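Local coordinates for protein lytic Polysaccharide Monooxygenase (Phytophthora infestans, PDB 6Z5Y) that probably cleaves pectin oxidatively at a single copper centre, as a secreted enzyme that supports infection of plants, at residues A[24-29]-A[63-68]; A[42-47]-A[148-153]; A[94-99]-A[160-165]. One frame throughout, in Å; residues are numbered along the deposited sequence. Where two conformers were deposited one is given.

The three contacts sit around the five-stranded sheet of the copper-binding domain, which forms one part of a longer protein. Interaction 1 is the most peripheral, two loops meeting through an amide, a methyl and one buried ring. Interaction 2 is wholly buried and apolar, seating helix 36-47 on strand 143-155. Interaction 3 is also buried, but polar, and holds the metal. Interactions 2 and 3 use neighbouring strands, joined by backbone bonds such as A151 O with Q162 N. W27 of 24-29 packs on F44 of interaction 2, and K165 of interaction 3 holds the carbonyls of F66 and E68 in 63-68.

Interaction 1 of 3, residues A[24-29]-A[63-68]; sequences EPQWKG and NPVFGE
Q26 NE2 makes a firm hydrogen bond back to E24 O, 2.9 Å long with an N-H...O angle of 156°, and this steers the other end of the amide toward V65. The acceptor lies close to the plane of the Q26 amide, while the donor sits 29° off the carbonyl plane of E24. The chain gets there by bending: CG stands anti to the carbonyl carbon and a second turn at chi2 (-64°) folds the amide back over its own loop. OE1 then faces V65, whose CG2 is 3.6 Å from Q26 OE1, the two side chains approaching from opposite directions. Nearer the backbone, Q26 CG lies 4.2 Å from F66 CZ, approaching the ring obliquely.

Both segments are connecting loops lying beside the edge of the five-stranded sheet: 24-29 leaves its outermost strand 21-23, while the loop 63-68 follows helix 56-60. The second is shaped by a short 3-10 turn at 64-66, in which F66 N bonds N63 O at 3.0 Å. N63 adds an Asx turn, though a weak one, its OD1 lying 3.3 Å from V65 N. The CB of N63 also meets the edge of the F66 ring in its plane. That ring is the buried part of the contact, resting on I23, L59, M60 and A163, whereas V65 stays at the surface. Inward from the amide, Q26 CG presses on W161 CZ3. N63 ND2 hydrogen-bonds a triethylene glycol, probably from the crystallisation liquor, which lies close to the Q26 side chain as well.

Interaction 2 of 3, residues A[42-47]-A[148-153]; sequences ATFKEL and YWLALQ
F44 projects from helix 36-47 onto two leucines of strand 143-155, and its side chain can be followed atom by atom. At its root, F44 CB is 4.3 Å from L152 CD1, the looser of the two touches. With CG anti to the backbone N (chi1 -174°), the ring points away from the helix toward the strand and reaches between the two elements. One side of it carries the main contact: F44 CE2 lies 3.5 Å from L150 CD2, the two side chains running at a slant to each other and the methyl coming at the ring obliquely. L152 CD2 also approaches the ring at a slant. At the far end, F44 CZ is 3.4 Å from W27 CH2, with the two ring planes at about 40°, and F53 adds an edge-to-face partner.

L150 and L152 alternate along the strand with W149 and A151, so both leucines face the helix while the residues between them turn to the other side of the sheet. There W149 stacks on Y164, next to the copper site. The methyls of L150 divide the work: CD2 takes F44, and L150 CD1 reaches F66 CE1 at 3.8 Å.

F44, L150 and L152 are all buried, and the groups they bring together are hydrocarbon. No hydrogen bond passes between helix and strand here, so the helix is seated on the sheet by the fit and burial of a ring against methyl groups.

Interaction 3 of 3, residues A[94-99]-A[160-165]; sequences IVHAGP and VWQAYK. With CU (copper (II) ion), chain C.
H96 NE2 binds the copper ion at 1.9 Å, forming with H1 the histidine brace that defines lytic polysaccharide monooxygenases; H1 supplies its amino-terminal N and, as the brace requires, probably a ring nitrogen. From strand 158-170, Y164 OH comes within 3.0 Å of the copper, at roughly a right angle to the H96 bond, as in the axial position of related enzymes. This hydroxyl is 3.8 Å from H96 NE2, reaching the imidazole obliquely.

The next layer is Q162, two residues earlier on the same strand. Its OE1 lies over one face of the H96 ring, 3.7 Å from NE2, with amide and ring planes nearly perpendicular (88°). Q162 OE1 also accepts a 2.7 Å hydrogen bond from Y164 OH, the donor sitting 50° out of the carbonyl plane. Y164 OH is further hydrogen-bonded to H1 N.

Beyond CG the Q162 chain is extended (chi2 168°), carrying the amide up to the metal site. There its NE2 bonds E22 OE1, and weakly Q153 OE1, consistent with the amide being held with OE1 toward the tyrosine. W149 stacks on the Y164 ring. On the opposite face of the H96 imidazole, V95 CG2 sits 3.7 Å above the ring plane, offset toward the rim.

Interaction 1 of 3, residues A[24-29]-A[63-68]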
loop_
_atom_site.group_PDB
_atom_site.type_symbol
_atom_site.label_atom_id
_atom_site.label_comp_id
_atom_site.label_asym_id
_atom_site.label_seq_id
_atom_site.Cartn_x
_atom_site.Cartn_y
_atom_site.Cartn_z
ATOM N N GLU A 24 -0.902 -11.184 13.369
ATOM C CA GLU A 24 0.469 -11.511 13.817
ATOM C C GLU A 24 1.404 -11.513 12.644
ATOM O O GLU A 24 0.999 -11.831 11.527
ATOM C CB GLU A 24 0.604 -12.955 14.261
ATOM C CG GLU A 24 -0.243 -13.179 15.456
ATOM C CD GLU A 24 -0.196 -14.572 16.033
ATOM O OE1 GLU A 24 -0.940 -14.810 16.975
ATOM O OE2 GLU A 24 0.589 -15.401 15.539
ATOM N N PRO A 25 2.698 -11.239 12.840
ATOM C CA PRO A 25 3.657 -11.430 11.756
ATOM C C PRO A 25 3.524 -12.841 11.196
ATOM O O PRO A 25 3.432 -13.811 11.983
ATOM C CB PRO A 25 4.989 -11.177 12.430
ATOM C CG PRO A 25 4.629 -10.278 13.577
ATOM C CD PRO A 25 3.327 -10.814 14.101
ATOM N N GLN A 26 3.535 -12.936 9.868
ATOM C CA GLN A 26 3.351 -14.234 9.190
ATOM C C GLN A 26 4.625 -15.040 9.123
ATOM O O GLN A 26 4.549 -16.205 8.713
ATOM C CB GLN A 26 2.852 -14.005 7.774
ATOM C CG GLN A 26 1.501 -13.311 7.817
ATOM C CD GLN A 26 0.486 -14.207 8.483
ATOM O OE1 GLN A 26 0.176 -15.294 7.939
ATOM N NE2 GLN A 26 0.070 -13.905 9.680
ATOM N N TRP A 27 5.741 -14.410 9.410
ATOM C CA TRP A 27 7.059 -15.045 9.354
ATOM C C TRP A 27 7.560 -15.181 10.776
ATOM O O TRP A 27 7.571 -14.168 11.490
ATOM C CB TRP A 27 7.973 -14.185 8.527
ATOM C CG TRP A 27 7.427 -13.933 7.165
ATOM C CD1 TRP A 27 6.489 -14.624 6.452
ATOM C CD2 TRP A 27 7.871 -12.872 6.330
ATOM N NE1 TRP A 27 6.328 -14.039 5.217
ATOM C CE2 TRP A 27 7.174 -12.976 5.120
ATOM C CE3 TRP A 27 8.789 -11.845 6.505
ATOM C CZ2 TRP A 27 7.381 -12.083 4.089
ATOM C CZ3 TRP A 27 8.975 -10.943 5.498
ATOM C CH2 TRP A 27 8.289 -11.079 4.292
ATOM N N LYS A 28 7.924 -16.399 11.159
ATOM C CA LYS A 28 8.379 -16.686 12.536
ATOM C C LYS A 28 9.737 -16.016 12.727
ATOM O O LYS A 28 10.619 -16.200 11.846
ATOM C CB LYS A 28 8.443 -18.195 12.796
ATOM N N GLY A 29 9.872 -15.242 13.801
ATOM C CA GLY A 29 11.169 -14.657 14.175
ATOM C C GLY A 29 11.060 -13.692 15.329
ATOM O O GLY A 29 10.017 -13.611 15.994
ATOM N N ASN A 63 -4.363 -14.522 -0.548
ATOM C CA ASN A 63 -3.979 -15.076 0.760
ATOM C C ASN A 63 -5.043 -14.692 1.750
ATOM O O ASN A 63 -5.197 -13.518 2.076
ATOM C CB ASN A 63 -2.649 -14.510 1.189
ATOM C CG ASN A 63 -2.163 -15.044 2.489
ATOM O OD1 ASN A 63 -2.945 -15.657 3.244
ATOM N ND2 ASN A 63 -0.904 -14.716 2.739
ATOM N N PRO A 64 -5.866 -15.639 2.221
ATOM C CA PRO A 64 -7.058 -15.209 2.970
ATOM C C PRO A 64 -6.780 -14.449 4.255
ATOM O O PRO A 64 -7.641 -13.674 4.626
ATOM C CB PRO A 64 -7.849 -16.464 3.202
ATOM C CG PRO A 64 -6.833 -17.547 3.030
ATOM C CD PRO A 64 -5.769 -17.091 2.044
ATOM N N VAL A 65 -5.635 -14.633 4.887
ATOM C CA VAL A 65 -5.430 -13.905 6.151
ATOM C C VAL A 65 -5.274 -12.416 5.903
ATOM O O VAL A 65 -5.359 -11.658 6.872
ATOM C CB VAL A 65 -4.296 -14.430 7.035
ATOM C CG1 VAL A 65 -4.554 -15.847 7.461
ATOM C CG2 VAL A 65 -2.935 -14.198 6.431
ATOM N N PHE A 66 -5.061 -11.992 4.660
ATOM C CA PHE A 66 -4.971 -10.555 4.355
ATOM C C PHE A 66 -6.332 -9.955 4.046
ATOM O O PHE A 66 -6.391 -8.735 3.848
ATOM C CB PHE A 66 -3.931 -10.290 3.275
ATOM C CG PHE A 66 -2.553 -10.454 3.807
ATOM C CD1 PHE A 66 -2.027 -9.429 4.558
ATOM C CD2 PHE A 66 -1.811 -11.599 3.649
ATOM C CE1 PHE A 66 -0.753 -9.500 5.075
ATOM C CE2 PHE A 66 -0.542 -11.694 4.190
ATOM C CZ PHE A 66 -0.017 -10.632 4.907
ATOM N N GLY A 67 -7.398 -10.732 4.037
ATOM C CA GLY A 67 -8.741 -10.175 3.947
ATOM C C GLY A 67 -9.117 -9.761 2.543
ATOM O O GLY A 67 -8.447 -10.051 1.551
ATOM N N GLU A 68 -10.231 -9.045 2.469
ATOM C CA GLU A 68 -10.954 -8.722 1.229
ATOM C C GLU A 68 -10.007 -8.048 0.224
ATOM O O GLU A 68 -9.323 -7.049 0.567
ATOM C CB GLU A 68 -12.075 -7.731 1.563
ATOM C CG GLU A 68 -13.412 -8.315 1.971
ATOM C CD GLU A 68 -14.441 -7.197 1.914
ATOM O OE1 GLU A 68 -14.661 -6.650 0.805
ATOM O OE2 GLU A 68 -14.963 -6.833 2.981
#

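Interaction 2 of 3, residues A[42-47]-A[148-153]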
loop_
_atom_site.group_PDB
_atom_site.type_symbol
_atom_site.label_atom_id
_atom_site.label_comp_id
_atom_site.label_asym_id
_atom_site.label_seq_id
_atom_site.Cartn_x
_atom_site.Cartn_y
_atom_site.Cartn_z
ATOM N N ALA A 42 14.414 -4.275 9.932
ATOM C CA ALA A 42 15.564 -5.194 9.830
ATOM C C ALA A 42 15.102 -6.645 9.969
ATOM O O ALA A 42 15.614 -7.533 9.252
ATOM C CB ALA A 42 16.596 -4.820 10.878
ATOM N N THR A 43 14.125 -6.894 10.844
ATOM C CA THR A 43 13.557 -8.247 11.022
ATOM C C THR A 43 12.854 -8.662 9.724
ATOM O O THR A 43 13.065 -9.763 9.236
ATOM C CB THR A 43 12.608 -8.301 12.217
ATOM O OG1 THR A 43 13.307 -7.910 13.411
ATOM C CG2 THR A 43 12.022 -9.689 12.373
ATOM N N PHE A 44 12.094 -7.759 9.143
ATOM C CA PHE A 44 11.424 -8.044 7.864
ATOM C C PHE A 44 12.481 -8.416 6.807
ATOM O O PHE A 44 12.324 -9.411 6.085
ATOM C CB PHE A 44 10.584 -6.829 7.464
ATOM C CG PHE A 44 9.750 -7.091 6.250
ATOM C CD1 PHE A 44 10.273 -6.955 4.975
ATOM C CD2 PHE A 44 8.440 -7.491 6.398
ATOM C CE1 PHE A 44 9.490 -7.228 3.874
ATOM C CE2 PHE A 44 7.660 -7.763 5.291
ATOM C CZ PHE A 44 8.195 -7.653 4.036
ATOM N N LYS A 45 13.531 -7.614 6.696
ATOM C CA LYS A 45 14.587 -7.860 5.698
ATOM C C LYS A 45 15.243 -9.225 5.934
ATOM O O LYS A 45 15.522 -9.947 4.977
ATOM C CB LYS A 45 15.595 -6.721 5.740
ATOM C CG LYS A 45 16.729 -6.935 4.764
ATOM C CD LYS A 45 17.576 -5.722 4.632
ATOM C CE LYS A 45 18.723 -5.971 3.681
ATOM N NZ LYS A 45 19.659 -4.824 3.648
ATOM N N GLU A 46 15.499 -9.554 7.198
ATOM C CA GLU A 46 16.157 -10.825 7.573
ATOM C C GLU A 46 15.287 -12.012 7.186
ATOM O O GLU A 46 15.813 -13.020 6.687
ATOM C CB GLU A 46 16.430 -10.909 9.078
ATOM C CG GLU A 46 17.003 -12.246 9.519
ATOM C CD GLU A 46 17.286 -12.356 11.010
ATOM O OE1 GLU A 46 17.289 -11.327 11.722
ATOM O OE2 GLU A 46 17.519 -13.475 11.484
ATOM N N LEU A 47 13.982 -11.915 7.404
ATOM C CA LEU A 47 13.082 -13.075 7.251
ATOM C C LEU A 47 12.544 -13.190 5.836
ATOM O O LEU A 47 12.061 -14.256 5.468
ATOM C CB LEU A 47 11.953 -12.943 8.256
ATOM C CG LEU A 47 12.411 -13.026 9.698
ATOM C CD1 LEU A 47 11.199 -12.944 10.599
ATOM C CD2 LEU A 47 13.186 -14.308 9.932
ATOM N N TYR A 148 -0.751 -1.286 -2.102
ATOM C CA TYR A 148 -0.549 -2.270 -1.029
ATOM C C TYR A 148 0.447 -1.686 -0.049
ATOM O O TYR A 148 1.518 -1.222 -0.478
ATOM C CB TYR A 148 0.004 -3.565 -1.585
ATOM C CG TYR A 148 -0.860 -4.272 -2.596
ATOM C CD1 TYR A 148 -0.850 -3.937 -3.931
ATOM C CD2 TYR A 148 -1.692 -5.317 -2.195
ATOM C CE1 TYR A 148 -1.674 -4.622 -4.839
ATOM C CE2 TYR A 148 -2.505 -6.003 -3.075
ATOM C CZ TYR A 148 -2.499 -5.651 -4.403
ATOM O OH TYR A 148 -3.271 -6.321 -5.332
ATOM N N TRP A 149 0.146 -1.828 1.218
ATOM C CA TRP A 149 1.052 -1.353 2.277
ATOM C C TRP A 149 0.975 -2.368 3.417
ATOM O O TRP A 149 -0.120 -2.655 3.927
ATOM C CB TRP A 149 0.641 0.039 2.750
ATOM C CG TRP A 149 1.422 0.650 3.870
ATOM C CD1 TRP A 149 2.728 0.452 4.193
ATOM C CD2 TRP A 149 0.916 1.644 4.771
ATOM N NE1 TRP A 149 3.061 1.230 5.268
ATOM C CE2 TRP A 149 1.978 2.003 5.621
ATOM C CE3 TRP A 149 -0.320 2.282 4.913
ATOM C CZ2 TRP A 149 1.821 2.967 6.627
ATOM C CZ3 TRP A 149 -0.474 3.212 5.908
ATOM C CH2 TRP A 149 0.574 3.555 6.754
ATOM N N LEU A 150 2.122 -2.925 3.765
ATOM C CA LEU A 150 2.239 -3.786 4.952
ATOM C C LEU A 150 2.886 -2.967 6.045
ATOM O O LEU A 150 4.109 -2.747 6.044
ATOM C CB LEU A 150 3.078 -4.997 4.604
ATOM C CG LEU A 150 3.128 -6.044 5.709
ATOM C CD1 LEU A 150 1.809 -6.755 5.812
ATOM C CD2 LEU A 150 4.275 -6.991 5.551
ATOM N N ALA A 151 2.033 -2.444 6.932
ATOM C CA ALA A 151 2.514 -1.626 8.043
ATOM C C ALA A 151 2.923 -2.550 9.173
ATOM O O ALA A 151 2.272 -3.561 9.471
ATOM C CB ALA A 151 1.440 -0.679 8.482
ATOM N N LEU A 152 4.048 -2.227 9.767
ATOM C CA LEU A 152 4.648 -2.957 10.900
ATOM C C LEU A 152 4.493 -2.049 12.120
ATOM O O LEU A 152 4.953 -0.893 12.082
ATOM C CB LEU A 152 6.118 -3.236 10.594
ATOM C CG LEU A 152 6.405 -3.880 9.243
ATOM C CD1 LEU A 152 7.908 -3.907 9.012
ATOM C CD2 LEU A 152 5.821 -5.290 9.172
ATOM N N GLN A 153 3.841 -2.519 13.173
ATOM C CA GLN A 153 3.614 -1.622 14.341
ATOM C C GLN A 153 3.665 -2.481 15.593
ATOM O O GLN A 153 3.450 -3.701 15.546
ATOM C CB GLN A 153 2.313 -0.795 14.256
ATOM C CG GLN A 153 2.072 0.168 15.433
ATOM C CD GLN A 153 0.806 0.997 15.313
ATOM O OE1 GLN A 153 -0.180 0.586 14.687
ATOM N NE2 GLN A 153 0.813 2.161 15.948
#

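Interaction 3 of 3, residues A[94-99]-A[160-165]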
loop_
_atom_site.group_PDB
_atom_site.type_symbol
_atom_site.label_atom_id
_atom_site.label_comp_id
_atom_site.label_asym_id
_atom_site.label_seq_id
_atom_site.Cartn_x
_atom_site.Cartn_y
_atom_site.Cartn_z
ATOM N N ILE A 94 2.465 9.362 6.644
ATOM C CA ILE A 94 2.676 7.934 6.923
ATOM C C ILE A 94 3.384 7.772 8.275
ATOM O O ILE A 94 4.488 8.312 8.438
ATOM C CB ILE A 94 3.454 7.271 5.778
ATOM C CG1 ILE A 94 2.670 7.308 4.471
ATOM C CG2 ILE A 94 3.860 5.869 6.184
ATOM C CD1 ILE A 94 3.477 6.885 3.270
ATOM N N VAL A 95 2.746 7.069 9.214
ATOM C CA VAL A 95 3.259 6.994 10.600
ATOM C C VAL A 95 3.580 5.583 11.003
ATOM O O VAL A 95 3.835 5.389 12.184
ATOM C CB VAL A 95 2.297 7.624 11.638
ATOM C CG1 VAL A 95 1.909 9.036 11.293
ATOM C CG2 VAL A 95 1.075 6.733 11.892
ATOM N N HIS A 96 3.577 4.614 10.092
ATOM C CA HIS A 96 4.039 3.253 10.401
ATOM C C HIS A 96 5.115 2.861 9.415
ATOM O O HIS A 96 4.988 3.185 8.233
ATOM C CB HIS A 96 2.925 2.211 10.305
ATOM C CG HIS A 96 1.651 2.618 10.965
ATOM N ND1 HIS A 96 1.549 2.894 12.310
ATOM C CD2 HIS A 96 0.405 2.724 10.473
ATOM C CE1 HIS A 96 0.290 3.206 12.583
ATOM N NE2 HIS A 96 -0.441 3.091 11.486
ATOM N N ALA A 97 6.132 2.162 9.895
ATOM C CA ALA A 97 7.161 1.578 9.032
ATOM C C ALA A 97 6.570 0.463 8.181
ATOM O O ALA A 97 5.567 -0.145 8.522
ATOM C CB ALA A 97 8.294 1.048 9.840
ATOM N N GLY A 98 7.234 0.170 7.073
ATOM C CA GLY A 98 6.974 -1.044 6.285
ATOM C C GLY A 98 6.852 -0.752 4.797
ATOM O O GLY A 98 6.731 0.409 4.385
ATOM N N PRO A 99 6.885 -1.812 3.992
ATOM C CA PRO A 99 6.930 -1.649 2.548
ATOM C C PRO A 99 5.560 -1.305 1.955
ATOM O O PRO A 99 4.510 -1.738 2.436
ATOM C CB PRO A 99 7.375 -3.038 2.076
ATOM C CG PRO A 99 6.842 -3.976 3.148
ATOM C CD PRO A 99 7.021 -3.205 4.439
ATOM N N VAL A 160 2.552 -6.297 15.320
ATOM C CA VAL A 160 1.489 -6.724 14.394
ATOM C C VAL A 160 1.855 -6.268 12.990
ATOM O O VAL A 160 2.681 -5.377 12.786
ATOM C CB VAL A 160 0.118 -6.141 14.773
ATOM C CG1 VAL A 160 -0.285 -6.653 16.144
ATOM C CG2 VAL A 160 0.043 -4.624 14.718
ATOM N N TRP A 161 1.205 -6.920 12.052
ATOM C CA TRP A 161 1.154 -6.510 10.646
ATOM C C TRP A 161 -0.240 -5.945 10.376
ATOM O O TRP A 161 -1.247 -6.595 10.678
ATOM C CB TRP A 161 1.424 -7.704 9.726
ATOM C CG TRP A 161 2.832 -8.221 9.680
ATOM C CD1 TRP A 161 3.892 -7.850 10.442
ATOM C CD2 TRP A 161 3.336 -9.224 8.777
ATOM N NE1 TRP A 161 5.008 -8.553 10.047
ATOM C CE2 TRP A 161 4.702 -9.353 8.999
ATOM C CE3 TRP A 161 2.765 -9.944 7.738
ATOM C CZ2 TRP A 161 5.506 -10.211 8.269
ATOM C CZ3 TRP A 161 3.559 -10.801 7.000
ATOM C CH2 TRP A 161 4.910 -10.926 7.267
ATOM N N GLN A 162 -0.307 -4.756 9.785
ATOM C CA GLN A 162 -1.566 -4.176 9.320
ATOM C C GLN A 162 -1.517 -4.126 7.796
ATOM O O GLN A 162 -0.543 -3.661 7.219
ATOM C CB GLN A 162 -1.770 -2.784 9.864
ATOM C CG GLN A 162 -1.944 -2.752 11.365
ATOM C CD GLN A 162 -1.857 -1.354 11.915
ATOM O OE1 GLN A 162 -1.525 -0.395 11.224
ATOM N NE2 GLN A 162 -2.137 -1.229 13.192
ATOM N N ALA A 163 -2.571 -4.588 7.161
ATOM C CA ALA A 163 -2.662 -4.598 5.704
ATOM C C ALA A 163 -3.551 -3.465 5.262
ATOM O O ALA A 163 -4.728 -3.439 5.624
ATOM C CB ALA A 163 -3.232 -5.903 5.218
ATOM N N TYR A 164 -3.007 -2.624 4.377
ATOM C CA TYR A 164 -3.787 -1.559 3.741
ATOM C C TYR A 164 -3.784 -1.863 2.246
ATOM O O TYR A 164 -2.727 -2.104 1.650
ATOM C CB TYR A 164 -3.171 -0.188 4.013
ATOM C CG TYR A 164 -3.135 0.185 5.466
ATOM C CD1 TYR A 164 -2.102 -0.247 6.261
ATOM C CD2 TYR A 164 -4.138 0.953 6.041
ATOM C CE1 TYR A 164 -2.050 0.063 7.603
ATOM C CE2 TYR A 164 -4.115 1.239 7.403
ATOM C CZ TYR A 164 -3.052 0.807 8.175
ATOM O OH TYR A 164 -3.025 1.097 9.520
ATOM N N LYS A 165 -4.969 -1.810 1.646
ATOM C CA LYS A 165 -5.155 -2.048 0.231
ATOM C C LYS A 165 -6.141 -1.042 -0.308
ATOM O O LYS A 165 -7.203 -0.834 0.276
ATOM C CB LYS A 165 -5.690 -3.457 -0.017
ATOM C CG LYS A 165 -4.667 -4.552 0.168
ATOM C CD LYS A 165 -5.250 -5.940 0.133
ATOM C CE LYS A 165 -5.844 -6.323 1.466
ATOM N NZ LYS A 165 -6.640 -7.571 1.361
HETATM CU CU CU C . -2.326 3.386 11.320
#